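Local coordinates for protein abietadiene synthase, chloroplastic (Abies grandis, PDB 3S9V) that belongs to the terpene synthase family of plants, a chloroplast enzyme built mostly of helices that carries a terpene synthase metal-binding domain, at residues Pro74-Thr79 with Asp249-Val254; Val213-Ile218 with Ala236-Arg241. All blocks are in the same frame, centred on the assembly; numbering follows the deposited sequence.

Interaction 1 (Pro74-Thr79 with Asp249-Val254); sequences PHFPET and DFLNFV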
loop_
_atom_site.group_PDB
_atom_site.type_symbol
_atom_site.label_atom_id
_atom_site.label_comp_id
_atom_site.label_asym_id
_atom_site.label_seq_id
_atom_site.Cartn_x
_atom_site.Cartn_y
_atom_site.Cartn_z
ATOM N N PRO A 74 -35.005 -18.467 25.554
ATOM C CA PRO A 74 -34.005 -17.467 25.188
ATOM C C PRO A 74 -34.775 -16.465 24.340
ATOM O O PRO A 74 -35.767 -16.830 23.706
ATOM C CB PRO A 74 -33.003 -18.265 24.354
ATOM C CG PRO A 74 -33.158 -19.668 24.859
ATOM C CD PRO A 74 -34.652 -19.791 25.013
ATOM N N HIS A 75 -34.347 -15.208 24.335
ATOM C CA HIS A 75 -35.024 -14.203 23.529
ATOM C C HIS A 75 -34.764 -14.492 22.049
ATOM O O HIS A 75 -35.597 -14.191 21.197
ATOM C CB HIS A 75 -34.520 -12.809 23.892
ATOM C CG HIS A 75 -35.228 -11.705 23.170
ATOM N ND1 HIS A 75 -36.558 -11.412 23.378
ATOM C CD2 HIS A 75 -34.785 -10.815 22.250
ATOM C CE1 HIS A 75 -36.904 -10.387 22.619
ATOM N NE2 HIS A 75 -35.846 -10.006 21.926
ATOM N N PHE A 76 -33.603 -15.074 21.755
ATOM C CA PHE A 76 -33.222 -15.434 20.388
ATOM C C PHE A 76 -32.988 -16.944 20.314
ATOM O O PHE A 76 -31.845 -17.393 20.237
ATOM C CB PHE A 76 -31.929 -14.729 19.976
ATOM C CG PHE A 76 -32.016 -13.231 19.969
ATOM C CD1 PHE A 76 -31.305 -12.478 20.900
ATOM C CD2 PHE A 76 -32.781 -12.565 19.012
ATOM C CE1 PHE A 76 -31.350 -11.078 20.879
ATOM C CE2 PHE A 76 -32.834 -11.169 18.983
ATOM C CZ PHE A 76 -32.118 -10.424 19.917
ATOM N N PRO A 77 -34.069 -17.746 20.310
ATOM C CA PRO A 77 -33.989 -19.214 20.254
ATOM C C PRO A 77 -33.077 -19.774 19.161
ATOM O O PRO A 77 -32.452 -20.823 19.333
ATOM C CB PRO A 77 -35.446 -19.637 20.045
ATOM C CG PRO A 77 -36.214 -18.531 20.673
ATOM C CD PRO A 77 -35.469 -17.303 20.208
ATOM N N GLU A 78 -33.011 -19.072 18.038
ATOM C CA GLU A 78 -32.191 -19.514 16.922
ATOM C C GLU A 78 -30.693 -19.559 17.280
ATOM O O GLU A 78 -29.957 -20.405 16.779
ATOM C CB GLU A 78 -32.426 -18.602 15.707
ATOM C CG GLU A 78 -31.772 -17.215 15.821
ATOM C CD GLU A 78 -32.727 -16.101 16.252
ATOM O OE1 GLU A 78 -33.585 -16.331 17.140
ATOM O OE2 GLU A 78 -32.594 -14.983 15.700
ATOM N N THR A 79 -30.237 -18.661 18.151
ATOM C CA THR A 79 -28.831 -18.666 18.515
ATOM C C THR A 79 -28.511 -19.870 19.391
ATOM O O THR A 79 -27.430 -20.448 19.285
ATOM C CB THR A 79 -28.417 -17.354 19.222
ATOM O OG1 THR A 79 -29.127 -17.212 20.459
ATOM C CG2 THR A 79 -28.714 -16.163 18.314
ATOM N N ASP A 249 -31.738 -3.153 19.522
ATOM C CA ASP A 249 -31.821 -2.769 18.118
ATOM C C ASP A 249 -30.544 -3.179 17.380
ATOM O O ASP A 249 -30.604 -3.611 16.225
ATOM C CB ASP A 249 -32.027 -1.260 17.967
ATOM C CG ASP A 249 -33.317 -0.778 18.602
ATOM O OD1 ASP A 249 -34.298 -1.551 18.622
ATOM O OD2 ASP A 249 -33.354 0.379 19.069
ATOM N N PHE A 250 -29.394 -3.047 18.045
ATOM C CA PHE A 250 -28.122 -3.424 17.425
ATOM C C PHE A 250 -28.031 -4.928 17.216
ATOM O O PHE A 250 -27.522 -5.388 16.196
ATOM C CB PHE A 250 -26.920 -2.961 18.262
ATOM C CG PHE A 250 -25.598 -3.449 17.727
ATOM C CD1 PHE A 250 -24.922 -4.498 18.346
ATOM C CD2 PHE A 250 -25.052 -2.892 16.571
ATOM C CE1 PHE A 250 -23.721 -4.990 17.820
ATOM C CE2 PHE A 250 -23.856 -3.372 16.037
ATOM C CZ PHE A 250 -23.188 -4.425 16.665
ATOM N N LEU A 251 -28.520 -5.697 18.183
ATOM C CA LEU A 251 -28.484 -7.146 18.046
ATOM C C LEU A 251 -29.439 -7.587 16.938
ATOM O O LEU A 251 -29.097 -8.447 16.132
ATOM C CB LEU A 251 -28.820 -7.824 19.379
ATOM C CG LEU A 251 -27.815 -7.505 20.498
ATOM C CD1 LEU A 251 -28.228 -8.196 21.782
ATOM C CD2 LEU A 251 -26.416 -7.953 20.089
ATOM N N ASN A 252 -30.630 -6.995 16.891
ATOM C CA ASN A 252 -31.586 -7.329 15.837
ATOM C C ASN A 252 -30.947 -7.018 14.480
ATOM O O ASN A 252 -31.076 -7.790 13.526
ATOM C CB ASN A 252 -32.875 -6.510 15.976
ATOM C CG ASN A 252 -33.735 -6.963 17.138
ATOM O OD1 ASN A 252 -33.849 -8.163 17.411
ATOM N ND2 ASN A 252 -34.365 -6.006 17.822
ATOM N N PHE A 253 -30.264 -5.875 14.409
ATOM C CA PHE A 253 -29.590 -5.431 13.194
ATOM C C PHE A 253 -28.512 -6.420 12.760
ATOM O O PHE A 253 -28.368 -6.711 11.572
ATOM C CB PHE A 253 -28.999 -4.029 13.416
ATOM C CG PHE A 253 -27.954 -3.630 12.406
ATOM C CD1 PHE A 253 -26.601 -3.865 12.654
ATOM C CD2 PHE A 253 -28.317 -3.005 11.220
ATOM C CE1 PHE A 253 -25.622 -3.481 11.736
ATOM C CE2 PHE A 253 -27.347 -2.616 10.295
ATOM C CZ PHE A 253 -25.994 -2.856 10.555
ATOM N N VAL A 254 -27.753 -6.944 13.718
ATOM C CA VAL A 254 -26.719 -7.915 13.388
ATOM C C VAL A 254 -27.376 -9.212 12.924
ATOM O O VAL A 254 -26.944 -9.814 11.942
ATOM C CB VAL A 254 -25.814 -8.216 14.601
ATOM C CG1 VAL A 254 -24.929 -9.417 14.304
ATOM C CG2 VAL A 254 -24.967 -6.997 14.931
HETATM O O HOH W 1 -35.887 -8.662 19.323
#
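Asn252 OD1 is approached by two groups from the 74-79 segment's side: the edge of the Phe76 ring, and a water that donates a hydrogen bond to OD1 at 2.8 Å. The ring meets the oxygen near its own plane, Phe76 CE2 lying 3.5 Å from Asn252 OD1, with ring and amide planes 76° apart. The same water sits 2.9 Å from His75 NE2, which makes it a bridge between the two segments. His75 also has its ND1 hydrogen-bonded to the backbone N of Val68, so the imidazole is held at both nitrogens, and its CD2 covers one face of Phe76 near the rim. With CG anti to the carbonyl carbon (chi1 -62°), the phenyl group reaches helix 245-258, part of the terpene synthase N-terminal family domain, where CZ packs obliquely on Leu251 CB at 4.2 Å. Val62 of helix 56-62 touches both Phe76 and Leu251. On the backbone of the same phenylalanine, Phe76 O accepts from Thr79 N at 2.9 Å and from Thr79 OG1 at 2.7 Å, fixing Thr79 against the preceding loop. The positive rim of the phenyl C-H bonds probably suits the partial negative charge of the amide oxygen, whose hydrogen bond comes from the water.

Interaction 2 (Val213-Ile218 with Ala236-Arg241); sequences VDWQKI and AAVFMR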
loop_
_atom_site.group_PDB
_atom_site.type_symbol
_atom_site.label_atom_id
_atom_site.label_comp_id
_atom_site.label_asym_id
_atom_site.label_seq_id
_atom_site.Cartn_x
_atom_site.Cartn_y
_atom_site.Cartn_z
ATOM N N VAL A 213 -18.176 -2.100 36.830
ATOM C CA VAL A 213 -18.551 -0.923 36.066
ATOM C C VAL A 213 -19.812 -0.179 36.548
ATOM O O VAL A 213 -20.729 -0.784 37.105
ATOM C CB VAL A 213 -18.677 -1.318 34.568
ATOM C CG1 VAL A 213 -20.043 -1.928 34.280
ATOM C CG2 VAL A 213 -18.405 -0.129 33.701
ATOM N N ASP A 214 -19.827 1.142 36.361
ATOM C CA ASP A 214 -20.977 1.984 36.732
ATOM C C ASP A 214 -21.828 2.078 35.470
ATOM O O ASP A 214 -21.563 2.910 34.606
ATOM C CB ASP A 214 -20.521 3.394 37.131
ATOM C CG ASP A 214 -21.686 4.299 37.532
ATOM O OD1 ASP A 214 -22.793 4.136 36.975
ATOM O OD2 ASP A 214 -21.492 5.187 38.391
ATOM N N TRP A 215 -22.850 1.234 35.376
ATOM C CA TRP A 215 -23.685 1.185 34.182
ATOM C C TRP A 215 -24.186 2.515 33.648
ATOM O O TRP A 215 -24.182 2.736 32.432
ATOM C CB TRP A 215 -24.849 0.213 34.397
ATOM C CG TRP A 215 -24.369 -1.200 34.539
ATOM C CD1 TRP A 215 -24.499 -2.010 35.631
ATOM C CD2 TRP A 215 -23.594 -1.935 33.587
ATOM N NE1 TRP A 215 -23.844 -3.199 35.420
ATOM C CE2 TRP A 215 -23.280 -3.178 34.173
ATOM C CE3 TRP A 215 -23.129 -1.660 32.295
ATOM C CZ2 TRP A 215 -22.521 -4.146 33.512
ATOM C CZ3 TRP A 215 -22.373 -2.617 31.641
ATOM C CH2 TRP A 215 -22.075 -3.845 32.250
ATOM N N GLN A 216 -24.613 3.402 34.538
ATOM C CA GLN A 216 -25.109 4.702 34.109
ATOM C C GLN A 216 -24.064 5.489 33.318
ATOM O O GLN A 216 -24.366 6.059 32.274
ATOM C CB GLN A 216 -25.565 5.525 35.315
ATOM C CG GLN A 216 -25.876 6.963 34.970
ATOM C CD GLN A 216 -26.426 7.716 36.151
ATOM O OE1 GLN A 216 -25.807 7.755 37.221
ATOM N NE2 GLN A 216 -27.595 8.317 35.973
ATOM N N LYS A 217 -22.839 5.532 33.819
ATOM C CA LYS A 217 -21.779 6.254 33.126
ATOM C C LYS A 217 -21.467 5.578 31.799
ATOM O O LYS A 217 -21.174 6.248 30.808
ATOM C CB LYS A 217 -20.519 6.318 33.997
ATOM C CG LYS A 217 -20.680 7.205 35.216
ATOM C CD LYS A 217 -19.366 7.387 35.954
ATOM C CE LYS A 217 -19.506 8.414 37.068
ATOM N NZ LYS A 217 -18.207 8.641 37.755
ATOM N N ILE A 218 -21.545 4.249 31.782
ATOM C CA ILE A 218 -21.287 3.477 30.570
ATOM C C ILE A 218 -22.295 3.777 29.452
ATOM O O ILE A 218 -21.922 3.842 28.282
ATOM C CB ILE A 218 -21.315 1.953 30.860
ATOM C CG1 ILE A 218 -20.099 1.559 31.698
ATOM C CG2 ILE A 218 -21.346 1.169 29.566
ATOM C CD1 ILE A 218 -18.762 1.850 31.041
ATOM N N ALA A 236 -24.725 -7.402 24.426
ATOM C CA ALA A 236 -25.662 -8.344 25.033
ATOM C C ALA A 236 -25.580 -8.237 26.551
ATOM O O ALA A 236 -26.599 -8.203 27.241
ATOM C CB ALA A 236 -25.340 -9.769 24.585
ATOM N N ALA A 237 -24.359 -8.182 27.068
ATOM C CA ALA A 237 -24.143 -8.063 28.501
ATOM C C ALA A 237 -24.757 -6.762 29.003
ATOM O O ALA A 237 -25.475 -6.760 29.998
ATOM C CB ALA A 237 -22.659 -8.088 28.809
ATOM N N VAL A 238 -24.481 -5.656 28.319
ATOM C CA VAL A 238 -25.044 -4.371 28.744
ATOM C C VAL A 238 -26.571 -4.423 28.750
ATOM O O VAL A 238 -27.208 -3.874 29.643
ATOM C CB VAL A 238 -24.628 -3.198 27.815
ATOM C CG1 VAL A 238 -25.341 -1.917 28.254
ATOM C CG2 VAL A 238 -23.127 -3.002 27.844
ATOM N N PHE A 239 -27.160 -5.076 27.750
ATOM C CA PHE A 239 -28.613 -5.159 27.677
ATOM C C PHE A 239 -29.182 -5.924 28.848
ATOM O O PHE A 239 -30.193 -5.525 29.422
ATOM C CB PHE A 239 -29.083 -5.845 26.396
ATOM C CG PHE A 239 -30.570 -6.054 26.350
ATOM C CD1 PHE A 239 -31.423 -4.997 26.058
ATOM C CD2 PHE A 239 -31.123 -7.298 26.656
ATOM C CE1 PHE A 239 -32.805 -5.169 26.072
ATOM C CE2 PHE A 239 -32.503 -7.483 26.673
ATOM C CZ PHE A 239 -33.347 -6.414 26.381
ATOM N N MET A 240 -28.543 -7.039 29.184
ATOM C CA MET A 240 -28.999 -7.859 30.292
ATOM C C MET A 240 -28.880 -7.132 31.635
ATOM O O MET A 240 -29.616 -7.442 32.572
ATOM C CB MET A 240 -28.232 -9.197 30.330
ATOM C CG MET A 240 -28.632 -10.165 29.206
ATOM S SD MET A 240 -28.052 -11.873 29.394
ATOM C CE MET A 240 -26.319 -11.682 28.919
ATOM N N ARG A 241 -27.971 -6.161 31.724
ATOM C CA ARG A 241 -27.794 -5.406 32.965
ATOM C C ARG A 241 -28.620 -4.126 33.077
ATOM O O ARG A 241 -28.872 -3.660 34.188
ATOM C CB ARG A 241 -26.313 -5.051 33.181
ATOM C CG ARG A 241 -25.460 -6.208 33.680
ATOM C CD ARG A 241 -26.150 -6.911 34.842
ATOM N NE ARG A 241 -25.363 -8.014 35.379
ATOM C CZ ARG A 241 -24.263 -7.859 36.106
ATOM N NH1 ARG A 241 -23.814 -6.640 36.390
ATOM N NH2 ARG A 241 -23.613 -8.926 36.553
#
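Arg241 lays the aliphatic start of its side chain over one face of the Trp215 indole. Its CB stands 3.9 Å from the centroid of the five-membered ring and 22° off the ring normal, which defines a CH-pi contact, and Arg241 CG comes down beside the rim, 3.6 Å from Trp215 CZ2. A bend at chi2 (-47°) brings the charged end back towards the indole nitrogen: Arg241 NH1 lies 3.6 Å from Trp215 NE1, with the guanidinium turned 82° from the indole plane. Both nitrogens carry N-H groups, so the approach is a contact between two donors, not a hydrogen bond; NH1 finds its acceptor in the backbone O of Gln210. At the far end of the indole, CZ3 packs on Val238 CG2 at 3.9 Å. The two helices belong to the helical N-terminal region of the terpene synthase family, and Trp215, in the first turn of short helix 215-219, spans the gap to helix 232-242. The indole is also backed from within its own segment, because Val213 CG1 covers the face opposite Arg241. Farther out, Asp214 holds the N-cap position: its OD1 accepts a weak bond from Lys217 N at 3.5 Å, while its O takes Ile218 N at 3.1 Å. Tyr196 OH is hydrogen-bonded to Asp214 N, and the Tyr196 side chain touches Val213 as well, linking the start of this helix to helix 192-197.

Overall arrangement
Helix 232-242 and helix 245-258 follow one another in the chain, and each supplies one side of a contact. The centres of interaction 1 and interaction 2 are about 18 Å apart, yet their segments meet directly: Leu251 CD1 packs 4.1 Å from Ala236 CA. Further links run through shared neighbours, since Ile65 touches both Leu251 and Phe239, and Leu248 meets both His75 and Phe239. In sequence, interaction 2 is local, with 17 residues between its segments, whereas 169 residues separate the segments of interaction 1, and both segments of interaction 2 fall within that span. Both lie well off-centre on the same side, about 38 and 40 Å from the centre of the chain.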